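Local atomic coordinates of diphosphomevalonate decarboxylase, putative (Trypanosoma brucei, PDB entry 2HKE), a protein that probably catalyses the ATP-dependent decarboxylation of (R)-5-diphosphomevalonate to isopentenyl diphosphate, a precursor for isoprenoid and sterol synthesis in the mevalonate pathway. Residues F152-W158 against A171-E177; S36-T40 against R149-G153; M313-H317 against Y345-I349. The protein carries 1 engineered substitution. All coordinates share one frame; numbering follows the deposited sequence.

Contact 1 of 3, residues F152-W158 against A171-E177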
loop_
_atom_site.group_PDB
_atom_site.type_symbol
_atom_site.label_atom_id
_atom_site.label_comp_id
_atom_site.label_asym_id
_atom_site.label_seq_id
_atom_site.Cartn_x
_atom_site.Cartn_y
_atom_site.Cartn_z
ATOM N N PHE A 152 -4.287 -5.089 -9.387
ATOM C CA PHE A 152 -3.857 -6.415 -9.733
ATOM C C PHE A 152 -3.345 -7.083 -8.493
ATOM O O PHE A 152 -2.823 -6.397 -7.593
ATOM C CB PHE A 152 -2.705 -6.377 -10.707
ATOM C CG PHE A 152 -2.991 -5.616 -11.934
ATOM C CD1 PHE A 152 -3.763 -6.190 -12.936
ATOM C CD2 PHE A 152 -2.496 -4.337 -12.112
ATOM C CE1 PHE A 152 -4.058 -5.454 -14.096
ATOM C CE2 PHE A 152 -2.778 -3.612 -13.223
ATOM C CZ PHE A 152 -3.544 -4.165 -14.235
ATOM N N GLY A 153 -3.467 -8.409 -8.483
ATOM C CA GLY A 153 -2.827 -9.263 -7.481
ATOM C C GLY A 153 -1.340 -9.379 -7.743
ATOM O O GLY A 153 -0.836 -9.002 -8.805
ATOM N N GLY A 154 -0.616 -9.897 -6.772
ATOM C CA GLY A 154 0.756 -10.240 -6.980
ATOM C C GLY A 154 1.750 -9.131 -6.790
ATOM O O GLY A 154 1.591 -8.331 -5.879
ATOM N N PHE A 155 2.762 -9.099 -7.656
ATOM C CA PHE A 155 3.815 -8.065 -7.640
ATOM C C PHE A 155 3.496 -7.129 -8.811
ATOM O O PHE A 155 3.333 -7.561 -9.955
ATOM C CB PHE A 155 5.171 -8.661 -7.820
ATOM C CG PHE A 155 5.667 -9.457 -6.655
ATOM C CD1 PHE A 155 5.140 -10.687 -6.363
ATOM C CD2 PHE A 155 6.709 -8.990 -5.875
ATOM C CE1 PHE A 155 5.656 -11.439 -5.291
ATOM C CE2 PHE A 155 7.206 -9.730 -4.801
ATOM C CZ PHE A 155 6.675 -10.954 -4.541
ATOM N N VAL A 156 3.377 -5.844 -8.525
ATOM C CA VAL A 156 2.819 -4.882 -9.465
ATOM C C VAL A 156 3.778 -3.708 -9.633
ATOM O O VAL A 156 4.234 -3.138 -8.631
ATOM C CB VAL A 156 1.442 -4.387 -8.939
ATOM C CG1 VAL A 156 0.815 -3.345 -9.840
ATOM C CG2 VAL A 156 0.506 -5.614 -8.729
ATOM N N ILE A 157 4.052 -3.379 -10.885
ATOM C CA ILE A 157 4.827 -2.192 -11.246
ATOM C C ILE A 157 3.921 -1.038 -11.647
ATOM O O ILE A 157 3.081 -1.177 -12.508
ATOM C CB ILE A 157 5.759 -2.497 -12.401
ATOM C CG1 ILE A 157 6.801 -3.545 -11.987
ATOM C CG2 ILE A 157 6.474 -1.200 -12.885
ATOM C CD1 ILE A 157 7.573 -4.137 -13.230
ATOM N N TRP A 158 4.133 0.140 -11.062
ATOM C CA TRP A 158 3.530 1.330 -11.592
ATOM C C TRP A 158 4.561 1.898 -12.557
ATOM O O TRP A 158 5.646 2.362 -12.123
ATOM C CB TRP A 158 3.254 2.343 -10.439
ATOM C CG TRP A 158 2.631 3.613 -10.869
ATOM C CD1 TRP A 158 2.217 3.947 -12.133
ATOM C CD2 TRP A 158 2.388 4.766 -10.054
ATOM N NE1 TRP A 158 1.716 5.231 -12.146
ATOM C CE2 TRP A 158 1.800 5.750 -10.886
ATOM C CE3 TRP A 158 2.572 5.050 -8.701
ATOM C CZ2 TRP A 158 1.432 7.004 -10.417
ATOM C CZ3 TRP A 158 2.204 6.336 -8.239
ATOM C CH2 TRP A 158 1.621 7.267 -9.112
ATOM N N ALA A 171 -0.289 0.832 -13.986
ATOM C CA ALA A 171 0.305 -0.287 -13.305
ATOM C C ALA A 171 0.135 -1.512 -14.179
ATOM O O ALA A 171 -0.860 -1.610 -14.910
ATOM C CB ALA A 171 -0.323 -0.563 -11.947
ATOM N N THR A 172 1.113 -2.408 -14.110
ATOM C CA THR A 172 0.994 -3.702 -14.755
ATOM C C THR A 172 1.435 -4.804 -13.797
ATOM O O THR A 172 2.265 -4.584 -12.899
ATOM C CB THR A 172 1.846 -3.765 -16.026
ATOM O OG1 THR A 172 3.192 -3.450 -15.714
ATOM C CG2 THR A 172 1.388 -2.775 -17.034
ATOM N N GLN A 173 0.822 -5.969 -13.919
ATOM C CA GLN A 173 1.167 -7.081 -13.051
ATOM C C GLN A 173 2.483 -7.638 -13.527
ATOM O O GLN A 173 2.650 -7.950 -14.703
ATOM C CB GLN A 173 0.081 -8.170 -13.075
ATOM C CG GLN A 173 0.365 -9.264 -12.130
ATOM C CD GLN A 173 -0.721 -10.276 -12.191
ATOM O OE1 GLN A 173 -0.807 -10.994 -13.188
ATOM N NE2 GLN A 173 -1.612 -10.283 -11.191
ATOM N N PHE A 174 3.462 -7.735 -12.637
ATOM C CA PHE A 174 4.723 -8.296 -12.989
ATOM C C PHE A 174 4.676 -9.830 -12.936
ATOM O O PHE A 174 5.034 -10.501 -13.927
ATOM C CB PHE A 174 5.839 -7.739 -12.139
ATOM C CG PHE A 174 7.191 -8.287 -12.470
ATOM C CD1 PHE A 174 7.834 -7.963 -13.654
ATOM C CD2 PHE A 174 7.836 -9.104 -11.570
ATOM C CE1 PHE A 174 9.089 -8.483 -13.957
ATOM C CE2 PHE A 174 9.083 -9.605 -11.845
ATOM C CZ PHE A 174 9.709 -9.302 -13.039
ATOM N N VAL A 175 4.287 -10.343 -11.786
ATOM C CA VAL A 175 3.909 -11.712 -11.598
ATOM C C VAL A 175 2.721 -11.775 -10.713
ATOM O O VAL A 175 2.476 -10.864 -9.884
ATOM C CB VAL A 175 5.041 -12.594 -10.990
ATOM C CG1 VAL A 175 6.254 -12.638 -11.932
ATOM C CG2 VAL A 175 5.461 -12.147 -9.560
ATOM N N ASP A 176 1.952 -12.863 -10.848
ATOM C CA ASP A 176 0.748 -12.955 -10.032
ATOM C C ASP A 176 1.032 -13.619 -8.706
ATOM O O ASP A 176 2.165 -13.937 -8.362
ATOM C CB ASP A 176 -0.419 -13.616 -10.800
ATOM C CG ASP A 176 -0.199 -15.096 -11.071
ATOM O OD1 ASP A 176 0.596 -15.756 -10.362
ATOM O OD2 ASP A 176 -0.865 -15.615 -12.018
ATOM N N GLU A 177 -0.016 -13.763 -7.931
ATOM C CA GLU A 177 0.064 -14.295 -6.579
ATOM C C GLU A 177 0.518 -15.738 -6.522
ATOM O O GLU A 177 0.869 -16.222 -5.471
ATOM C CB GLU A 177 -1.283 -14.129 -5.875
ATOM C CG GLU A 177 -2.477 -14.944 -6.400
ATOM C CD GLU A 177 -3.192 -14.329 -7.596
ATOM O OE1 GLU A 177 -2.716 -13.339 -8.171
ATOM O OE2 GLU A 177 -4.273 -14.830 -7.985
#
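A171 lies against I157 and V156, its CA only 3.0 Å from I157 O in a CA-H...O contact. Its CB meets V156 CG1 at 3.7 Å on the face that also carries W158, while A171 O approaches F152 CE2 to 3.2 Å, obliquely to the ring. I157 pairs with T172 through reciprocal backbone bonds, I157 O accepting T172 N at 2.8 Å. On the other face I157 CD1 reaches F174 CD1 at 3.9 Å; CG of F174 stands anti to the backbone N (chi1 -180°), which carries the ring out beside I157 toward helix 213-234. These pairs form the antiparallel beta hairpin of strands 155-159 and 170-175, interrupted by a classic bulge at which F174 and V175 both face F155. The bulge shows in the bonding: F155 O takes F174 N at 2.7 Å and V175 N only weakly, whereas F155 N donates to V175 O at 2.9 Å. The side chains of F155 and V175 run side by side in the same direction, with F155 CD1 3.5 Å from V175 CG2. Just before the bulge, Q173 is extended and its NE2 hydrogen-bonds to G153 O, meeting it from above the carbonyl plane (51° out of it).

Contact 2 of 3, residues S36-T40 against R149-G153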
loop_
_atom_site.group_PDB
_atom_site.type_symbol
_atom_site.label_atom_id
_atom_site.label_comp_id
_atom_site.label_asym_id
_atom_site.label_seq_id
_atom_site.Cartn_x
_atom_site.Cartn_y
_atom_site.Cartn_z
ATOM N N SER A 36 7.405 2.578 -9.492
ATOM C CA SER A 36 7.362 1.978 -8.170
ATOM C C SER A 36 6.937 0.522 -8.307
ATOM O O SER A 36 6.496 0.117 -9.379
ATOM C CB SER A 36 6.468 2.763 -7.226
ATOM O OG SER A 36 5.205 3.075 -7.769
ATOM N N PHE A 37 7.057 -0.247 -7.241
ATOM C CA PHE A 37 6.894 -1.677 -7.370
ATOM C C PHE A 37 6.370 -2.118 -6.014
ATOM O O PHE A 37 6.982 -1.786 -4.988
ATOM C CB PHE A 37 8.289 -2.283 -7.652
ATOM C CG PHE A 37 8.295 -3.581 -8.466
ATOM C CD1 PHE A 37 7.205 -4.439 -8.548
ATOM C CD2 PHE A 37 9.488 -3.967 -9.041
ATOM C CE1 PHE A 37 7.301 -5.629 -9.296
ATOM C CE2 PHE A 37 9.608 -5.135 -9.790
ATOM C CZ PHE A 37 8.498 -5.986 -9.892
ATOM N N SER A 38 5.249 -2.865 -6.001
ATOM C CA SER A 38 4.606 -3.196 -4.741
ATOM C C SER A 38 4.123 -4.632 -4.741
ATOM O O SER A 38 4.046 -5.293 -5.800
ATOM C CB SER A 38 3.416 -2.285 -4.480
ATOM O OG SER A 38 2.501 -2.351 -5.573
ATOM N N ILE A 39 3.862 -5.112 -3.541
ATOM C CA ILE A 39 3.170 -6.369 -3.330
ATOM C C ILE A 39 1.754 -6.046 -2.912
ATOM O O ILE A 39 1.499 -5.301 -1.956
ATOM C CB ILE A 39 3.853 -7.220 -2.230
ATOM C CG1 ILE A 39 5.269 -7.602 -2.630
ATOM C CG2 ILE A 39 3.048 -8.527 -1.903
ATOM C CD1 ILE A 39 5.960 -8.450 -1.619
ATOM N N THR A 40 0.795 -6.680 -3.575
ATOM C CA THR A 40 -0.569 -6.546 -3.189
ATOM C C THR A 40 -0.884 -7.482 -2.001
ATOM O O THR A 40 -0.500 -8.632 -2.028
ATOM C CB THR A 40 -1.439 -6.940 -4.385
ATOM O OG1 THR A 40 -1.060 -6.140 -5.506
ATOM C CG2 THR A 40 -2.902 -6.756 -4.039
ATOM N N ARG A 149 -1.790 0.644 -8.009
ATOM C CA ARG A 149 -1.127 -0.644 -7.938
ATOM C C ARG A 149 -1.968 -1.737 -7.275
ATOM O O ARG A 149 -1.585 -2.895 -7.307
ATOM C CB ARG A 149 0.220 -0.529 -7.242
ATOM C CG ARG A 149 1.227 0.463 -7.919
ATOM C CD ARG A 149 2.574 0.353 -7.202
ATOM N NE ARG A 149 2.381 0.525 -5.745
ATOM C CZ ARG A 149 2.627 1.614 -5.042
ATOM N NH1 ARG A 149 3.182 2.682 -5.604
ATOM N NH2 ARG A 149 2.295 1.638 -3.760
ATOM N N SER A 150 -3.097 -1.361 -6.663
ATOM C CA SER A 150 -3.987 -2.327 -6.049
ATOM C C SER A 150 -4.933 -3.018 -7.074
ATOM O O SER A 150 -5.749 -3.895 -6.674
ATOM C CB SER A 150 -4.706 -1.706 -4.860
ATOM O OG SER A 150 -3.872 -1.705 -3.714
ATOM N N ALA A 151 -4.821 -2.628 -8.347
ATOM C CA ALA A 151 -5.697 -3.105 -9.406
ATOM C C ALA A 151 -5.446 -4.557 -9.770
ATOM O O ALA A 151 -6.320 -5.195 -10.359
ATOM C CB ALA A 151 -5.585 -2.171 -10.696
ATOM N N PHE A 152 -4.287 -5.089 -9.387
ATOM C CA PHE A 152 -3.857 -6.415 -9.733
ATOM C C PHE A 152 -3.345 -7.083 -8.493
ATOM O O PHE A 152 -2.823 -6.397 -7.593
ATOM C CB PHE A 152 -2.705 -6.377 -10.707
ATOM C CG PHE A 152 -2.991 -5.616 -11.934
ATOM C CD1 PHE A 152 -3.763 -6.190 -12.936
ATOM C CD2 PHE A 152 -2.496 -4.337 -12.112
ATOM C CE1 PHE A 152 -4.058 -5.454 -14.096
ATOM C CE2 PHE A 152 -2.778 -3.612 -13.223
ATOM C CZ PHE A 152 -3.544 -4.165 -14.235
ATOM N N GLY A 153 -3.467 -8.409 -8.483
ATOM C CA GLY A 153 -2.827 -9.263 -7.481
ATOM C C GLY A 153 -1.340 -9.379 -7.743
ATOM O O GLY A 153 -0.836 -9.002 -8.805
HETATM O O HOH W 1 0.415 -3.895 -5.631
#
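R149 reaches S38 and S36 in turn as its side chain runs alongside strand 36-40. The first carbon, R149 CB, is already 3.4 Å from S38 OG, and CG stays near the same oxygen. R149 CD comes to 3.2 Å from S38 OG, and S36 OG lies a little further from it. A bend at chi3 (-53°) then turns the guanidinium so that its edge meets the two serines. R149 NE donates to S38 OG at 2.9 Å, but the 127° angle at hydrogen makes this bond weak. R149 NH1 gives a better one to S36 OG, 3.0 Å long, although the oxygen is tilted 23° from the guanidinium plane. At the far corner NH2 bonds OD1 of N13, so all three nitrogens have an acceptor. The backbone of R149 is tied in as well: water 1 donates to R149 O and to T40 OG1 and is 2.6 Å from S38 OG, linking strand to loop. T40 OG1 in turn donates to F152 O at 2.7 Å, in the carbonyl plane, joining the strand to the loop just before strand 155-159 begins. These polar groups are buried between strand 36-40, its sheet neighbours 5-15 and 155-159, and the loop that follows helix 136-143; the alternate residues F37 and I39 point away from this loop, and F37 packs on helix 213-234.

Contact 3 of 3, residues M313-H317 against Y345-I349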
loop_
_atom_site.group_PDB
_atom_site.type_symbol
_atom_site.label_atom_id
_atom_site.label_comp_id
_atom_site.label_asym_id
_atom_site.label_seq_id
_atom_site.Cartn_x
_atom_site.Cartn_y
_atom_site.Cartn_z
ATOM N N MET A 313 10.738 -14.051 17.643
ATOM C CA MET A 313 11.844 -13.114 17.927
ATOM C C MET A 313 11.282 -11.746 18.184
ATOM O O MET A 313 11.634 -11.096 19.175
ATOM C CB MET A 313 12.833 -13.120 16.758
ATOM C CG MET A 313 13.990 -12.180 16.902
ATOM S SD MET A 313 13.621 -10.499 16.330
ATOM C CE MET A 313 13.216 -10.681 14.552
ATOM N N LEU A 314 10.374 -11.270 17.319
ATOM C CA LEU A 314 9.715 -9.969 17.577
ATOM C C LEU A 314 9.048 -9.866 18.953
ATOM O O LEU A 314 9.120 -8.821 19.584
ATOM C CB LEU A 314 8.672 -9.631 16.500
ATOM C CG LEU A 314 9.212 -9.442 15.070
ATOM C CD1 LEU A 314 8.079 -9.113 14.074
ATOM C CD2 LEU A 314 10.348 -8.384 15.028
ATOM N N MET A 315 8.355 -10.925 19.381
ATOM C CA MET A 315 7.595 -10.924 20.655
ATOM C C MET A 315 8.466 -10.861 21.890
ATOM O O MET A 315 7.993 -10.483 22.957
ATOM C CB MET A 315 6.718 -12.140 20.733
ATOM C CG MET A 315 5.574 -12.144 19.703
ATOM S SD MET A 315 4.475 -10.748 19.755
ATOM C CE MET A 315 5.161 -9.560 18.587
ATOM N N GLU A 316 9.708 -11.273 21.755
ATOM C CA GLU A 316 10.653 -11.125 22.833
ATOM C C GLU A 316 10.982 -9.660 23.090
ATOM O O GLU A 316 11.331 -9.294 24.179
ATOM C CB GLU A 316 11.877 -11.930 22.508
ATOM C CG GLU A 316 11.553 -13.358 22.581
ATOM C CD GLU A 316 11.400 -13.886 24.012
ATOM O OE1 GLU A 316 12.022 -13.318 24.949
ATOM O OE2 GLU A 316 10.675 -14.890 24.157
ATOM N N HIS A 317 10.878 -8.834 22.057
ATOM C CA HIS A 317 11.289 -7.436 22.133
ATOM C C HIS A 317 10.095 -6.518 22.167
ATOM O O HIS A 317 10.141 -5.414 22.750
ATOM C CB HIS A 317 12.171 -7.119 20.909
ATOM C CG HIS A 317 13.425 -7.934 20.851
ATOM N ND1 HIS A 317 13.468 -9.206 20.343
ATOM C CD2 HIS A 317 14.676 -7.656 21.253
ATOM C CE1 HIS A 317 14.693 -9.679 20.429
ATOM N NE2 HIS A 317 15.443 -8.758 20.997
ATOM N N TYR A 345 18.344 -15.374 20.050
ATOM C CA TYR A 345 17.506 -14.353 19.401
ATOM C C TYR A 345 16.764 -13.510 20.409
ATOM O O TYR A 345 15.818 -12.790 20.051
ATOM C CB TYR A 345 16.539 -15.010 18.394
ATOM C CG TYR A 345 17.234 -15.829 17.381
ATOM C CD1 TYR A 345 18.216 -15.278 16.561
ATOM C CD2 TYR A 345 16.896 -17.144 17.164
ATOM C CE1 TYR A 345 18.862 -16.019 15.611
ATOM C CE2 TYR A 345 17.557 -17.894 16.205
ATOM C CZ TYR A 345 18.546 -17.323 15.441
ATOM O OH TYR A 345 19.202 -18.089 14.498
ATOM N N LYS A 346 17.142 -13.613 21.679
ATOM C CA LYS A 346 16.571 -12.796 22.706
ATOM C C LYS A 346 17.625 -11.715 22.949
ATOM O O LYS A 346 18.833 -11.921 22.728
ATOM C CB LYS A 346 16.282 -13.610 23.976
ATOM C CG LYS A 346 15.314 -14.745 23.784
ATOM C CD LYS A 346 15.266 -15.656 25.013
ATOM C CE LYS A 346 14.420 -16.908 24.730
ATOM N NZ LYS A 346 14.161 -17.654 25.980
ATOM N N LYS A 347 17.159 -10.563 23.383
ATOM C CA LYS A 347 18.004 -9.426 23.680
ATOM C C LYS A 347 18.946 -9.108 22.514
ATOM O O LYS A 347 20.171 -9.036 22.679
ATOM C CB LYS A 347 18.756 -9.661 25.018
ATOM C CG LYS A 347 17.817 -9.715 26.238
ATOM C CD LYS A 347 17.287 -8.297 26.640
ATOM C CE LYS A 347 16.160 -8.339 27.754
ATOM N NZ LYS A 347 15.001 -9.295 27.498
ATOM N N LEU A 348 18.369 -8.889 21.340
ATOM C CA LEU A 348 19.170 -8.562 20.166
ATOM C C LEU A 348 19.448 -7.066 20.085
ATOM O O LEU A 348 20.335 -6.652 19.386
ATOM C CB LEU A 348 18.468 -9.036 18.891
ATOM C CG LEU A 348 18.291 -10.548 18.738
ATOM C CD1 LEU A 348 17.465 -10.868 17.501
ATOM C CD2 LEU A 348 19.640 -11.246 18.682
ATOM N N ILE A 349 18.548 -6.282 20.676
ATOM C CA ILE A 349 18.662 -4.829 20.779
ATOM C C ILE A 349 18.348 -4.409 22.198
ATOM O O ILE A 349 17.769 -5.170 22.958
ATOM C CB ILE A 349 17.717 -4.058 19.811
ATOM C CG1 ILE A 349 16.242 -4.323 20.118
ATOM C CG2 ILE A 349 18.097 -4.397 18.352
ATOM C CD1 ILE A 349 15.263 -3.362 19.406
HETATM O O HOH W 2 14.453 -9.086 24.660
HETATM O O HOH W 3 13.962 -11.666 25.855
#
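H317 presents the edge of its imidazole to the chain at Y345-I349. L348 N donates a hydrogen bond to H317 NE2 at 2.9 Å, nearly straight at 170° and within the ring plane. At the same edge H317 CE1 lies 3.3 Å from Y345 O. The side chains of H317 and I349 cross at a slant, H317 CD2 3.9 Å from I349 CG1. With CG beside the backbone N (chi1 -62°), the ring is turned so that H317 ND1 donates back to M313 O at 2.9 Å, again in the ring plane; bonds to both nitrogens thus fix its rotation. Water 2 sits over one ring face, joining E316 O to K347 NZ. One turn earlier, M313 and L348 meet at about a right angle, M313 CG touching L348 CD1 at 3.8 Å. E316 slants across K346, its OE1 beside the aliphatic CG, and water 3 links OE1 to K347 NZ, weakly on the lysine side. The contact ties the C-terminal part of helix 307-317 to the loop between helix 330-338 and strand 358-363. Because ND1 donates and NE2 accepts from a backbone N-H, H317 is probably neutral, with its proton on ND1, and bridges the backbone of M313 and that of L348.

Contacts 1 and 2 are neighbours, their centres 5 Å apart; they share F152 and G153. Along the chain contact 2 closes on the loop from which contact 1 starts. Strand 155-159 pairs antiparallel with both 36-40 and 170-175 in one mixed sheet. Contact 1 pairs two strands of this sheet, and contact 2 joins its strand 36-40 to the loop leading into strand 155-159. Contact 3 comes later in sequence, its centre 34 Å from that of contact 1 and 31 Å from that of contact 2, and touches neither. It belongs to the C-terminal domain, whereas contact 2 belongs to the N-terminal one. Contact 3 joins the C-terminal part of helix 307-317 to a loop, its centre about 27 Å from the centre of the chain.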